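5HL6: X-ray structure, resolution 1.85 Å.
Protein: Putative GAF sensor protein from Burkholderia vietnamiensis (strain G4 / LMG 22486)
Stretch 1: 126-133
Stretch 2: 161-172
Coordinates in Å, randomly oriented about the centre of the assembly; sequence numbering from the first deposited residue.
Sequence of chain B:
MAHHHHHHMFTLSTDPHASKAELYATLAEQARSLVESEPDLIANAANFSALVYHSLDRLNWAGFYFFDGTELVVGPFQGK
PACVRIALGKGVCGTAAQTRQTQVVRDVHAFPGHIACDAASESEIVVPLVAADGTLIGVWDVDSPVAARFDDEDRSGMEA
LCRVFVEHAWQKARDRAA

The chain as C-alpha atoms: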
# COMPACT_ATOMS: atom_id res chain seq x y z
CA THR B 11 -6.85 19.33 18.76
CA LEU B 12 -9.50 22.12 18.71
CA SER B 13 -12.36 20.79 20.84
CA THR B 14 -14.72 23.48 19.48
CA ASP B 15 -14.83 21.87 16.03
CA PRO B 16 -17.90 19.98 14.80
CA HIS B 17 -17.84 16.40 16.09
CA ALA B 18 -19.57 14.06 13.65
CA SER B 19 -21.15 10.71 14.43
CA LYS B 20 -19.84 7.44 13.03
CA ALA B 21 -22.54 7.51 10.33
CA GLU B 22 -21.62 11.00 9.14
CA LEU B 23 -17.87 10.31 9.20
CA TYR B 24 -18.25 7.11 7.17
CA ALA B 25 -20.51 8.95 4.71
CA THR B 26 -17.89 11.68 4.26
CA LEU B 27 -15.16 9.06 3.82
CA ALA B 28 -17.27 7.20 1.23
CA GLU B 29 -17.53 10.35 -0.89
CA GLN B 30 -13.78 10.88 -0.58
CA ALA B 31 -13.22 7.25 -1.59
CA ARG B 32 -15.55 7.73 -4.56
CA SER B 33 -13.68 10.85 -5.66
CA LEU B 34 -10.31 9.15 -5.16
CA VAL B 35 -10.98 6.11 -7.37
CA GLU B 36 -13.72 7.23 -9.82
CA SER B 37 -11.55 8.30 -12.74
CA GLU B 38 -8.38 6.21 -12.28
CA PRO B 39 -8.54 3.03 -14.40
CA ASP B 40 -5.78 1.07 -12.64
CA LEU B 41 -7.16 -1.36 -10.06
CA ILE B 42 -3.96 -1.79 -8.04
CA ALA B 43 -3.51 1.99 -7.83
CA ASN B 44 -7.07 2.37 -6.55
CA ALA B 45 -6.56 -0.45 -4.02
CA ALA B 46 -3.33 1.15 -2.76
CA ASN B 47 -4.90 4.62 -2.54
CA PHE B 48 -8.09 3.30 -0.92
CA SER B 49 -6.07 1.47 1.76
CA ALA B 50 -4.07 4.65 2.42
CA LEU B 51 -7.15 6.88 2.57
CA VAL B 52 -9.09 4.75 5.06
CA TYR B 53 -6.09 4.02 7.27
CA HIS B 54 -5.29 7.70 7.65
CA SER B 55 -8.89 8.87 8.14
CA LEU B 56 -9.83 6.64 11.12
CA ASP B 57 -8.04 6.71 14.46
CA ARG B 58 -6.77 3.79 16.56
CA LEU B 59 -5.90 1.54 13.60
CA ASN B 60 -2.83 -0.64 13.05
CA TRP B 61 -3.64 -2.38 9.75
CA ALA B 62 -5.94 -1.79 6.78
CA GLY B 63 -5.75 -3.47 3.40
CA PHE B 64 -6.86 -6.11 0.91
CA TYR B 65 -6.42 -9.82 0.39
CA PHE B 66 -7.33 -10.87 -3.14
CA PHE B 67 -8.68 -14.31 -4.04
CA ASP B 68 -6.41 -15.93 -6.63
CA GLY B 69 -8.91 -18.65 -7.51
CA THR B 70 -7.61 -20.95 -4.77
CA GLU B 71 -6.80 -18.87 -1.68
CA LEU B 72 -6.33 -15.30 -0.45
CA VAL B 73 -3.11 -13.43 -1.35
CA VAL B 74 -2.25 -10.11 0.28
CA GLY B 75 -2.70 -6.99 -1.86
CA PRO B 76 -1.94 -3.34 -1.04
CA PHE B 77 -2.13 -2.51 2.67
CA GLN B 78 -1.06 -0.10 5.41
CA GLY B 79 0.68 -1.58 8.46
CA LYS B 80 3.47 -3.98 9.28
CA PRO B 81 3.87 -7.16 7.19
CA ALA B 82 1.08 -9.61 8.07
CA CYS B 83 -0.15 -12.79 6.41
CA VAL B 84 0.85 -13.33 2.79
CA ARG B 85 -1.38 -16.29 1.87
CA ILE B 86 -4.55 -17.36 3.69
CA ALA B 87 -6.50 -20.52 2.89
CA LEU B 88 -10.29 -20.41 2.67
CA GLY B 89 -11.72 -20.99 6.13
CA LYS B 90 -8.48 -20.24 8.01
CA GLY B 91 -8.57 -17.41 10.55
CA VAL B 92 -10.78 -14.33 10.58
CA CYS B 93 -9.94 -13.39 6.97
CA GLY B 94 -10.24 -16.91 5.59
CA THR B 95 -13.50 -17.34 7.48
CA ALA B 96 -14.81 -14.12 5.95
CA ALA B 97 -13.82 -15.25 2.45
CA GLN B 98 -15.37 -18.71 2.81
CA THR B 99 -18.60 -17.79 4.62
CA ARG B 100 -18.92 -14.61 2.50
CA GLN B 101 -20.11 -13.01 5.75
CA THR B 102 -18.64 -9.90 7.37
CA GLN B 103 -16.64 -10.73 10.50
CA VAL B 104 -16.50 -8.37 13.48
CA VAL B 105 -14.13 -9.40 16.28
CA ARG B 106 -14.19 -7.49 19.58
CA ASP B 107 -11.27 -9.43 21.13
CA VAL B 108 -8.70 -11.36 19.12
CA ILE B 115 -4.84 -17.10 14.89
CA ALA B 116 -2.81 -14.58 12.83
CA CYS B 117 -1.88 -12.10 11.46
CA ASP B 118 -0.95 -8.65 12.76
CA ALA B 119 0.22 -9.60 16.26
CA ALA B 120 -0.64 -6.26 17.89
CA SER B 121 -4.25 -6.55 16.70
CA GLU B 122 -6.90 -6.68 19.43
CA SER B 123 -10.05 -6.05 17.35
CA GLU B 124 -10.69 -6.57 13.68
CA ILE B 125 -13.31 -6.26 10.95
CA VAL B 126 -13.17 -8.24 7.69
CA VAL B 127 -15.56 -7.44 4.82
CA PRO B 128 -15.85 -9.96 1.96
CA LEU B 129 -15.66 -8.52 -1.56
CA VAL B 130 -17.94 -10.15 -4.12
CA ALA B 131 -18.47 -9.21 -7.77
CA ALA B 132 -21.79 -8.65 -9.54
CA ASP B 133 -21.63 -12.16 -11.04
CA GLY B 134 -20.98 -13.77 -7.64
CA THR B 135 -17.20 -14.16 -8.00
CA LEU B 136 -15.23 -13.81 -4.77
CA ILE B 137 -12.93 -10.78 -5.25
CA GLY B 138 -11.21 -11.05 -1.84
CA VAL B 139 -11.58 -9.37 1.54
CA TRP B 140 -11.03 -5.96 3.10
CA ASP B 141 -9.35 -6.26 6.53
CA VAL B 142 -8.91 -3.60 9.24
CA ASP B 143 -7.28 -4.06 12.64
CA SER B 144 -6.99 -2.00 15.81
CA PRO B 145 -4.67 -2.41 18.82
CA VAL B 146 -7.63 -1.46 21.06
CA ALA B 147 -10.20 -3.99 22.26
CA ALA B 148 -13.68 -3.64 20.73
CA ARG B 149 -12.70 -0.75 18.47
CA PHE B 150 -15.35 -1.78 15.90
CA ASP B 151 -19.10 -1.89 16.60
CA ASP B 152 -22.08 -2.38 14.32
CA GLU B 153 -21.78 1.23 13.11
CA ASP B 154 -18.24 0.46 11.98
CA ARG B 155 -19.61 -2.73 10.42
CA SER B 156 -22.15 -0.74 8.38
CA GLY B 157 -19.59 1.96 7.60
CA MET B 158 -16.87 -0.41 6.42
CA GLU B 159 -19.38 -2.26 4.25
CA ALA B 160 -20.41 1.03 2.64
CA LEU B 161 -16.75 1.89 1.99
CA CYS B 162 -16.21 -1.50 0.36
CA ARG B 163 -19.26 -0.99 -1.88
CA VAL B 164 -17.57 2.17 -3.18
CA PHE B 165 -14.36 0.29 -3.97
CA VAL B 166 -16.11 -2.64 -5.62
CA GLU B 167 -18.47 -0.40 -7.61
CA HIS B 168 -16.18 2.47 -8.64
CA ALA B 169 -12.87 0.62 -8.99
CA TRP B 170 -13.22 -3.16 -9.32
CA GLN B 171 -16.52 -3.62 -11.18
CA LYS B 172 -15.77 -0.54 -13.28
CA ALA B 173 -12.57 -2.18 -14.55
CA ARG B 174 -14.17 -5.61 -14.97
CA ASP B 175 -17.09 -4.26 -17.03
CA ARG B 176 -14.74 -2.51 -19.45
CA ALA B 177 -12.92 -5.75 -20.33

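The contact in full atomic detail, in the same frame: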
# COMPACT_ATOMS: atom_id res chain seq x y z
N VAL B 126 -13.49 -7.73 9.02
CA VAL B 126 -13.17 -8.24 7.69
C VAL B 126 -14.44 -8.26 6.85
O VAL B 126 -15.42 -8.91 7.23
CB VAL B 126 -12.55 -9.64 7.72
CG1 VAL B 126 -12.18 -10.04 6.31
CG2 VAL B 126 -11.32 -9.67 8.63
N VAL B 127 -14.41 -7.58 5.71
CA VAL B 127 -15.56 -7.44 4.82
C VAL B 127 -15.27 -8.24 3.55
O VAL B 127 -14.32 -7.92 2.84
CB VAL B 127 -15.85 -5.97 4.49
CG1 VAL B 127 -17.04 -5.84 3.52
CG2 VAL B 127 -16.11 -5.17 5.76
N PRO B 128 -16.06 -9.26 3.23
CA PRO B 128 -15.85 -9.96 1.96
C PRO B 128 -16.22 -9.08 0.77
O PRO B 128 -17.11 -8.24 0.85
CB PRO B 128 -16.79 -11.17 2.06
CG PRO B 128 -17.88 -10.71 2.99
CD PRO B 128 -17.20 -9.82 3.99
N LEU B 129 -15.49 -9.27 -0.33
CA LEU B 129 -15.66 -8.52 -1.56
C LEU B 129 -16.13 -9.48 -2.63
O LEU B 129 -15.42 -10.44 -2.95
CB LEU B 129 -14.36 -7.84 -1.99
CG LEU B 129 -13.72 -6.95 -0.92
CD1 LEU B 129 -12.26 -6.58 -1.30
CD2 LEU B 129 -14.57 -5.70 -0.69
N VAL B 130 -17.32 -9.24 -3.17
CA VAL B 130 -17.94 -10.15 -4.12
C VAL B 130 -18.41 -9.36 -5.33
O VAL B 130 -19.01 -8.28 -5.18
CB VAL B 130 -19.11 -10.92 -3.48
CG1 VAL B 130 -19.73 -11.86 -4.49
CG2 VAL B 130 -18.63 -11.69 -2.23
N ALA B 131 -18.15 -9.89 -6.52
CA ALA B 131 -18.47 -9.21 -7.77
C ALA B 131 -19.96 -9.33 -8.09
O ALA B 131 -20.70 -10.08 -7.46
CB ALA B 131 -17.64 -9.80 -8.91
N ALA B 132 -20.39 -8.59 -9.12
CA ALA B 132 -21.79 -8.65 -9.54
C ALA B 132 -22.20 -10.05 -9.97
O ALA B 132 -23.36 -10.45 -9.76
CB ALA B 132 -22.06 -7.65 -10.68
N ASP B 133 -21.29 -10.81 -10.59
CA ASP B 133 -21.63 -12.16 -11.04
C ASP B 133 -21.44 -13.22 -9.96
O ASP B 133 -21.57 -14.42 -10.26
CB ASP B 133 -20.81 -12.53 -12.28
CG ASP B 133 -19.33 -12.64 -12.01
OD1 ASP B 133 -18.89 -12.51 -10.84
OD2 ASP B 133 -18.59 -12.86 -12.98
N LEU B 161 -18.01 1.55 2.65
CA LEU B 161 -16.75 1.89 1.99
C LEU B 161 -16.39 0.84 0.95
O LEU B 161 -15.97 1.18 -0.16
CB LEU B 161 -15.62 2.05 3.01
CG LEU B 161 -15.71 3.21 3.99
CD1 LEU B 161 -14.50 3.26 4.89
CD2 LEU B 161 -15.88 4.54 3.23
N CYS B 162 -16.56 -0.44 1.30
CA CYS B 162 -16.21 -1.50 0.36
C CYS B 162 -17.12 -1.49 -0.86
O CYS B 162 -16.66 -1.81 -1.97
CB CYS B 162 -16.22 -2.86 1.07
SG CYS B 162 -14.83 -3.02 2.25
N ARG B 163 -18.40 -1.12 -0.71
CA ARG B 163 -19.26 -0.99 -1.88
C ARG B 163 -18.72 0.07 -2.84
O ARG B 163 -18.82 -0.09 -4.06
CB ARG B 163 -20.69 -0.65 -1.47
CG ARG B 163 -21.43 -1.82 -0.87
CD ARG B 163 -22.95 -1.59 -0.83
NE ARG B 163 -23.34 -0.63 0.20
CZ ARG B 163 -23.46 -0.93 1.49
NH1 ARG B 163 -23.20 -2.15 1.92
NH2 ARG B 163 -23.83 0.01 2.35
N VAL B 164 -18.15 1.15 -2.31
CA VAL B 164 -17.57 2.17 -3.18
C VAL B 164 -16.41 1.58 -3.97
O VAL B 164 -16.31 1.76 -5.19
CB VAL B 164 -17.14 3.40 -2.37
CG1 VAL B 164 -16.28 4.32 -3.23
CG2 VAL B 164 -18.37 4.14 -1.87
N PHE B 165 -15.51 0.86 -3.28
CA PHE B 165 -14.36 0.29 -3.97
C PHE B 165 -14.79 -0.71 -5.02
O PHE B 165 -14.33 -0.68 -6.17
CB PHE B 165 -13.39 -0.38 -2.98
CG PHE B 165 -12.25 -1.08 -3.67
CD1 PHE B 165 -11.16 -0.36 -4.12
CD2 PHE B 165 -12.30 -2.45 -3.91
CE1 PHE B 165 -10.12 -0.98 -4.79
CE2 PHE B 165 -11.26 -3.08 -4.57
CZ PHE B 165 -10.17 -2.34 -5.01
N VAL B 166 -15.69 -1.62 -4.66
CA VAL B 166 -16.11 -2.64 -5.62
C VAL B 166 -16.83 -1.99 -6.80
O VAL B 166 -16.60 -2.35 -7.96
CB VAL B 166 -16.99 -3.69 -4.92
CG1 VAL B 166 -17.59 -4.66 -5.94
CG2 VAL B 166 -16.16 -4.45 -3.89
N GLU B 167 -17.69 -1.00 -6.53
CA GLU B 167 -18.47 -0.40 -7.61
C GLU B 167 -17.63 0.53 -8.48
O GLU B 167 -17.71 0.47 -9.72
CB GLU B 167 -19.67 0.36 -7.03
N HIS B 168 -16.84 1.41 -7.88
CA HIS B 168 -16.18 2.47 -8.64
C HIS B 168 -14.73 2.18 -8.97
O HIS B 168 -14.08 2.99 -9.64
CB HIS B 168 -16.30 3.80 -7.88
CG HIS B 168 -17.70 4.30 -7.74
ND1 HIS B 168 -18.28 5.15 -8.66
CD2 HIS B 168 -18.65 4.06 -6.81
CE1 HIS B 168 -19.52 5.42 -8.29
NE2 HIS B 168 -19.77 4.76 -7.17
N ALA B 169 -14.20 1.04 -8.54
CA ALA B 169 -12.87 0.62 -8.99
C ALA B 169 -12.91 -0.78 -9.59
O ALA B 169 -12.53 -0.95 -10.75
CB ALA B 169 -11.85 0.68 -7.84
N TRP B 170 -13.36 -1.79 -8.84
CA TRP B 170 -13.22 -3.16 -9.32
C TRP B 170 -14.20 -3.47 -10.44
O TRP B 170 -13.80 -3.88 -11.54
CB TRP B 170 -13.39 -4.16 -8.17
CG TRP B 170 -12.97 -5.54 -8.58
CD1 TRP B 170 -11.75 -6.12 -8.39
CD2 TRP B 170 -13.77 -6.51 -9.28
NE1 TRP B 170 -11.74 -7.39 -8.91
CE2 TRP B 170 -12.97 -7.66 -9.46
CE3 TRP B 170 -15.09 -6.53 -9.74
CZ2 TRP B 170 -13.44 -8.81 -10.09
CZ3 TRP B 170 -15.55 -7.68 -10.39
CH2 TRP B 170 -14.73 -8.80 -10.55
N GLN B 171 -15.50 -3.30 -10.18
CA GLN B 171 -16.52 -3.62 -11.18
C GLN B 171 -16.40 -2.72 -12.40
O GLN B 171 -16.66 -3.16 -13.53
CB GLN B 171 -17.92 -3.50 -10.58
CG GLN B 171 -19.00 -4.19 -11.42
CD GLN B 171 -18.94 -5.71 -11.28
OE1 GLN B 171 -18.99 -6.25 -10.17
NE2 GLN B 171 -18.83 -6.40 -12.42
N LYS B 172 -16.04 -1.46 -12.18
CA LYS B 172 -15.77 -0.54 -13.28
C LYS B 172 -14.72 -1.12 -14.23
O LYS B 172 -14.90 -1.14 -15.46
CB LYS B 172 -15.30 0.81 -12.73
CG LYS B 172 -14.66 1.74 -13.77
CD LYS B 172 -14.10 3.01 -13.13
CE LYS B 172 -12.66 2.82 -12.61
NZ LYS B 172 -12.22 3.96 -11.72
O HOH W 1 -18.99 -9.41 -12.26

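The contact is a small apolar packing of a β-strand against a helix, closed at its C-terminal end by one direct hydrogen bond and a bridging water. Strand 126-130 and helix 161-172 run in nearly the same direction, with 25° between their N-to-C axes and a closest axial approach of 9.3 Å, and together the two stretches bury 367 Å². Because the two elements run alike, the contacts advance in step along both, from V127 with C162 to A132 with Q171.

At the start, V127 and C162 both direct their CA-to-CB bonds toward the opposing stretch, and V127 CG1 lies 3.8 Å from C162 SG. The next contributor is L129, which gives up more surface than any other residue here. Its CA-to-CB bond points sideways, but the m,t rotamer brings the end of the side chain nearer the helix, so that L129 CD2 sits 3.7 Å from C162 CB and 3.8 Å from V166 CG2. One methyl thus touches two residues a helical turn apart, C162 and V166, whose backbones are joined by the hydrogen bond from V166 N to C162 O (2.9 Å). C162 is buried and its short side chain meets both V127 and L129, while V166, partly exposed, offers an apolar methyl to L129. The CA-to-CB bond of V130 points away from the helix, and its closest approach is through the backbone, with V130 O 4.0 Å from V166 CG1.

Beyond the strand the chain enters a loop, and the helix there contains a wider π-type turn at 166-170, in which W170 N donates to F165 O at 3.0 Å; Q171 N in turn donates to V166 O at 2.7 Å. W170 and Q171, which follow one another in the helix, both send their CA-to-CB bonds toward the loop. The small side chain of A131, a buried residue, fits close to the indole, its A131 CB 3.3 Å from W170 CZ3 in an oblique approach to the ring.

The polar closure comes from Q171. Its carboxamide reaches the loop, and Q171 OE1 accepts a hydrogen bond from A132 N at 2.9 Å with an N-H...O angle of 154°, satisfying a backbone amide just past the end of the strand. At the other end of the same amide, Q171 NE2 donates to a water oxygen 3.0 Å away, and that water also accepts from D133 N at 3.2 Å. Glutamine therefore serves two successive backbone NH groups, one directly and one through water, where A132 and D133 are exposed and the apolar packing gives out.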